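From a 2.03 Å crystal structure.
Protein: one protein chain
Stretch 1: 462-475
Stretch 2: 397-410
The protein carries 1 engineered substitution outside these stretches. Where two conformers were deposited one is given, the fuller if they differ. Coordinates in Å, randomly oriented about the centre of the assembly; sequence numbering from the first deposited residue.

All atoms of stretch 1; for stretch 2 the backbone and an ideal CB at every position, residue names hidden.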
# COMPACT_ATOMS: atom_id res chain seq x y z
N ARG A 462 15.18 -2.56 -16.72
CA ARG A 462 16.40 -3.38 -16.69
C ARG A 462 17.10 -3.35 -15.34
O ARG A 462 17.74 -4.32 -14.99
CB ARG A 462 17.38 -2.91 -17.76
CG ARG A 462 16.91 -3.31 -19.16
CD ARG A 462 17.41 -4.70 -19.55
NE ARG A 462 18.84 -4.64 -19.89
CZ ARG A 462 19.34 -4.21 -21.05
NH1 ARG A 462 18.53 -3.84 -22.04
NH2 ARG A 462 20.65 -4.13 -21.22
N LEU A 463 16.97 -2.27 -14.57
CA LEU A 463 17.65 -2.16 -13.25
C LEU A 463 16.79 -2.67 -12.12
O LEU A 463 17.27 -2.73 -10.98
CB LEU A 463 18.08 -0.69 -13.00
CG LEU A 463 19.15 -0.15 -13.91
CD1 LEU A 463 19.46 1.29 -13.58
CD2 LEU A 463 20.46 -1.01 -13.86
N ASP A 464 15.56 -3.12 -12.41
CA ASP A 464 14.67 -3.52 -11.34
C ASP A 464 15.21 -4.74 -10.56
O ASP A 464 15.39 -4.64 -9.35
CB ASP A 464 13.25 -3.76 -11.85
CG ASP A 464 12.23 -4.14 -10.78
OD1 ASP A 464 12.01 -3.33 -9.83
OD2 ASP A 464 11.75 -5.23 -10.83
N ALA A 465 15.45 -5.86 -11.23
CA ALA A 465 15.92 -7.07 -10.52
C ALA A 465 17.34 -6.86 -9.94
O ALA A 465 17.52 -7.08 -8.73
CB ALA A 465 15.84 -8.30 -11.45
N PRO A 466 18.25 -6.16 -10.67
CA PRO A 466 19.56 -5.84 -10.06
C PRO A 466 19.48 -4.92 -8.84
O PRO A 466 20.19 -5.16 -7.88
CB PRO A 466 20.27 -5.13 -11.22
CG PRO A 466 19.70 -5.70 -12.41
CD PRO A 466 18.28 -5.88 -12.12
N TYR A 467 18.60 -3.87 -8.84
CA TYR A 467 18.48 -3.00 -7.66
C TYR A 467 17.98 -3.80 -6.43
O TYR A 467 18.48 -3.66 -5.34
CB TYR A 467 17.54 -1.80 -7.92
CG TYR A 467 17.57 -0.87 -6.74
CD1 TYR A 467 18.62 0.03 -6.57
CD2 TYR A 467 16.70 -1.06 -5.65
CE1 TYR A 467 18.75 0.78 -5.42
CE2 TYR A 467 16.84 -0.33 -4.49
CZ TYR A 467 17.82 0.64 -4.40
OH TYR A 467 17.99 1.31 -3.22
N ARG A 468 16.98 -4.62 -6.63
CA ARG A 468 16.40 -5.40 -5.53
C ARG A 468 17.45 -6.35 -4.88
O ARG A 468 17.47 -6.50 -3.63
CB ARG A 468 15.20 -6.18 -6.04
CG ARG A 468 13.98 -5.26 -6.40
CD ARG A 468 12.92 -6.08 -7.12
NE ARG A 468 11.79 -5.23 -7.47
CZ ARG A 468 10.79 -4.88 -6.68
NH1 ARG A 468 10.70 -5.37 -5.46
NH2 ARG A 468 9.85 -4.05 -7.11
N HIS A 469 18.28 -6.99 -5.71
CA HIS A 469 19.41 -7.85 -5.29
C HIS A 469 20.44 -7.02 -4.54
O HIS A 469 20.96 -7.46 -3.54
CB HIS A 469 20.07 -8.54 -6.50
CG HIS A 469 21.13 -9.55 -6.13
ND1 HIS A 469 22.47 -9.41 -6.56
CD2 HIS A 469 21.01 -10.72 -5.46
CE1 HIS A 469 23.12 -10.46 -6.08
NE2 HIS A 469 22.30 -11.29 -5.42
N PHE A 470 20.77 -5.84 -5.05
CA PHE A 470 21.71 -4.94 -4.40
C PHE A 470 21.19 -4.52 -3.01
O PHE A 470 21.91 -4.60 -2.02
CB PHE A 470 21.95 -3.69 -5.32
CG PHE A 470 22.33 -2.40 -4.62
CD1 PHE A 470 23.65 -2.12 -4.31
CD2 PHE A 470 21.35 -1.49 -4.23
CE1 PHE A 470 23.98 -0.97 -3.57
CE2 PHE A 470 21.66 -0.38 -3.49
CZ PHE A 470 22.98 -0.10 -3.18
N LEU A 471 19.91 -4.11 -2.94
CA LEU A 471 19.31 -3.66 -1.70
C LEU A 471 19.29 -4.79 -0.64
O LEU A 471 19.72 -4.58 0.51
CB LEU A 471 17.89 -3.12 -1.96
CG LEU A 471 17.08 -2.68 -0.71
CD1 LEU A 471 17.75 -1.50 -0.06
CD2 LEU A 471 15.69 -2.25 -1.02
N THR A 472 18.86 -6.00 -1.05
CA THR A 472 18.86 -7.18 -0.15
C THR A 472 20.27 -7.46 0.38
O THR A 472 20.42 -7.78 1.56
CB THR A 472 18.25 -8.44 -0.86
OG1 THR A 472 16.85 -8.15 -1.05
CG2 THR A 472 18.38 -9.69 -0.05
N GLY A 473 21.28 -7.32 -0.48
CA GLY A 473 22.69 -7.60 -0.10
C GLY A 473 23.26 -6.66 0.96
O GLY A 473 24.18 -7.04 1.67
N LEU A 474 22.61 -5.50 1.19
CA LEU A 474 23.11 -4.54 2.19
C LEU A 474 22.88 -5.04 3.62
O LEU A 474 23.57 -4.59 4.52
CB LEU A 474 22.49 -3.16 2.04
CG LEU A 474 22.68 -2.47 0.73
CD1 LEU A 474 22.04 -1.08 0.76
CD2 LEU A 474 24.15 -2.36 0.34
N ALA A 475 22.06 -6.05 3.81
CA ALA A 475 21.81 -6.65 5.11
C ALA A 475 23.06 -7.24 5.78
O ALA A 475 23.13 -7.30 7.02
CB ALA A 475 20.79 -7.76 4.98
N UNK A 397 24.63 4.84 7.15
CA UNK A 397 25.43 4.48 5.96
C UNK A 397 24.68 3.53 4.98
O UNK A 397 24.71 3.74 3.78
CB UNK A 397 26.73 3.82 6.41
N UNK A 398 24.00 2.53 5.47
CA UNK A 398 23.26 1.59 4.62
C UNK A 398 22.10 2.29 3.84
O UNK A 398 21.97 2.11 2.62
CB UNK A 398 22.70 0.46 5.48
N UNK A 399 21.33 3.14 4.52
CA UNK A 399 20.27 3.91 3.88
C UNK A 399 20.86 4.89 2.84
O UNK A 399 20.36 5.01 1.72
CB UNK A 399 19.46 4.67 4.93
N UNK A 400 21.98 5.51 3.19
CA UNK A 400 22.64 6.47 2.30
C UNK A 400 23.11 5.80 0.99
O UNK A 400 22.87 6.35 -0.10
CB UNK A 400 23.83 7.11 3.02
N UNK A 401 23.74 4.62 1.07
CA UNK A 401 24.16 3.93 -0.17
C UNK A 401 22.90 3.50 -0.96
O UNK A 401 22.89 3.58 -2.21
CB UNK A 401 25.04 2.72 0.15
N UNK A 402 21.85 3.01 -0.26
CA UNK A 402 20.61 2.62 -0.97
C UNK A 402 19.98 3.81 -1.73
O UNK A 402 19.62 3.66 -2.89
CB UNK A 402 19.60 2.05 0.03
N UNK A 403 19.83 4.96 -1.07
CA UNK A 403 19.28 6.18 -1.70
C UNK A 403 20.22 6.68 -2.82
O UNK A 403 19.76 7.02 -3.91
CB UNK A 403 19.08 7.28 -0.65
N UNK A 404 21.52 6.71 -2.55
CA UNK A 404 22.49 7.18 -3.54
C UNK A 404 22.50 6.31 -4.80
O UNK A 404 22.81 6.80 -5.88
CB UNK A 404 23.89 7.21 -2.92
N UNK A 405 22.25 5.03 -4.63
CA UNK A 405 22.19 4.07 -5.75
C UNK A 405 21.00 4.37 -6.65
O UNK A 405 21.10 4.23 -7.87
CB UNK A 405 22.10 2.63 -5.23
N UNK A 406 19.89 4.78 -6.05
CA UNK A 406 18.69 5.19 -6.79
C UNK A 406 19.03 6.48 -7.58
O UNK A 406 18.71 6.59 -8.75
CB UNK A 406 17.51 5.41 -5.84
N UNK A 407 19.68 7.44 -6.93
CA UNK A 407 20.10 8.71 -7.57
C UNK A 407 21.03 8.45 -8.77
O UNK A 407 20.89 9.11 -9.81
CB UNK A 407 20.81 9.61 -6.55
N UNK A 408 21.97 7.52 -8.64
CA UNK A 408 22.86 7.17 -9.73
C UNK A 408 22.07 6.56 -10.89
O UNK A 408 22.30 6.93 -12.05
CB UNK A 408 23.94 6.20 -9.25
N UNK A 409 21.14 5.66 -10.61
CA UNK A 409 20.27 5.11 -11.67
C UNK A 409 19.53 6.26 -12.43
O UNK A 409 19.39 6.21 -13.65
CB UNK A 409 19.26 4.14 -11.06
N UNK A 410 18.95 7.20 -11.67
CA UNK A 410 18.24 8.36 -12.23
C UNK A 410 19.19 9.24 -13.11
O UNK A 410 18.80 9.64 -14.20
CB UNK A 410 17.65 9.20 -11.09

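Stretch 2 is helical throughout and runs nearly antiparallel to the helix of stretch 1, at 168° with the axes 10.5 Å apart at their closest. Leu-463, Tyr-467, Phe-470 and Leu-474 point at it, so the visible half offers mostly hydrocarbon and one hydroxyl.

Position 397 is out of reach of stretch 1, which sets no preference; it is Ala-397. Position 398 points toward stretch 1, its ideal CB 5.0 Å from Leu-474 CB. Alanine or another modest apolar group would suit. The residue is Ala-398, and its carbonyl O lies 3.7 Å from Leu-474 CD1. Positions 399 and 400 meet nothing of stretch 1 and could be anything that tolerates a helix; they are Ala-399 and Thr-400.

Position 401 points toward stretch 1, with its ideal CB 4.8 Å from Phe-470 CZ and 4.9 Å from Leu-474 CD1. That gap asks for a little more than a methyl: valine, isoleucine or perhaps leucine. Val-401 fills it from both branches, CG1 reaching Leu-474 CD1 at 3.6 Å and CG2 standing 4.2 Å from Phe-470 CZ.

Position 402 points sideways, yet its ideal CB is already 3.7 Å from Tyr-467 OH and 4.0 Å from both Leu-471 CD1 and Leu-474 CD1. With the CA atoms of 402 and Leu-471 only 6.5 Å apart, something small, alanine, glycine or serine, is the natural reading. Ala-402 packs its methyl against these groups. Its carbonyl O accepts a hydrogen bond from Tyr-467 OH at 2.9 Å; because the acceptor is backbone, the bond asks for no polar side chain here.

Position 403 points away and 404 sideways, both without contact, so polar or apolar groups would serve. They are Ile-403 and Asp-404, whose carboxylate leads away and is bonded elsewhere in the structure.

Position 405 points straight at the two rings, its ideal CB 3.5 Å from Phe-470 CE2 and 3.8 Å from Tyr-467 CE1. Alanine fits best, and Ala-405 sets its methyl at the edge of the tyrosine ring.

Position 406 points sideways, its ideal CB 4.8 Å from Tyr-467 CE1, leaving room for a branched apolar side chain. Val-406, chi1 t, brings CG2 to 3.6 Å from Tyr-467 CZ.

Positions 407 and 408 are out of reach and unconstrained by stretch 1; they are Thr-407 and Phe-408. The ideal CB of 409 lies 3.8 Å from Leu-463 CD1, which favours a small apolar residue; Ala-409 packs its methyl there. Position 410 turns sideways into no contact and is Ala-410.

Stretch 2 (397-410) AAATVAIDAVTFAA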
# COMPACT_ATOMS: atom_id res chain seq x y z
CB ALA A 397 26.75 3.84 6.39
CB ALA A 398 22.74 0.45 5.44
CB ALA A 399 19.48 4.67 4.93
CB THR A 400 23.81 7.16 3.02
OG1 THR A 400 23.25 7.84 4.15
CG2 THR A 400 24.57 8.19 2.13
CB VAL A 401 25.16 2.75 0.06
CG1 VAL A 401 24.52 1.56 0.76
CG2 VAL A 401 25.80 2.31 -1.24
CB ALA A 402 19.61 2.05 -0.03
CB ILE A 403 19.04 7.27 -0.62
CG1 ILE A 403 17.90 6.83 0.35
CG2 ILE A 403 18.70 8.61 -1.26
CD1 ILE A 403 16.48 6.76 -0.25
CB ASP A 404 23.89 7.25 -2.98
CG ASP A 404 24.11 8.34 -1.97
OD1 ASP A 404 23.20 9.17 -1.80
OD2 ASP A 404 25.17 8.34 -1.32
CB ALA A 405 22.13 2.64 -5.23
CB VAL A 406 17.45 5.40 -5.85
CG1 VAL A 406 16.27 5.95 -6.65
CG2 VAL A 406 17.06 4.09 -5.20
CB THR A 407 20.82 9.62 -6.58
OG1 THR A 407 19.93 9.84 -5.48
CG2 THR A 407 21.23 10.96 -7.22
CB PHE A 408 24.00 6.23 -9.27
CG PHE A 408 25.00 6.00 -10.37
CD1 PHE A 408 25.63 7.07 -10.98
CD2 PHE A 408 25.23 4.74 -10.88
CE1 PHE A 408 26.48 6.87 -12.07
CE2 PHE A 408 26.19 4.52 -11.86
CZ PHE A 408 26.77 5.59 -12.48
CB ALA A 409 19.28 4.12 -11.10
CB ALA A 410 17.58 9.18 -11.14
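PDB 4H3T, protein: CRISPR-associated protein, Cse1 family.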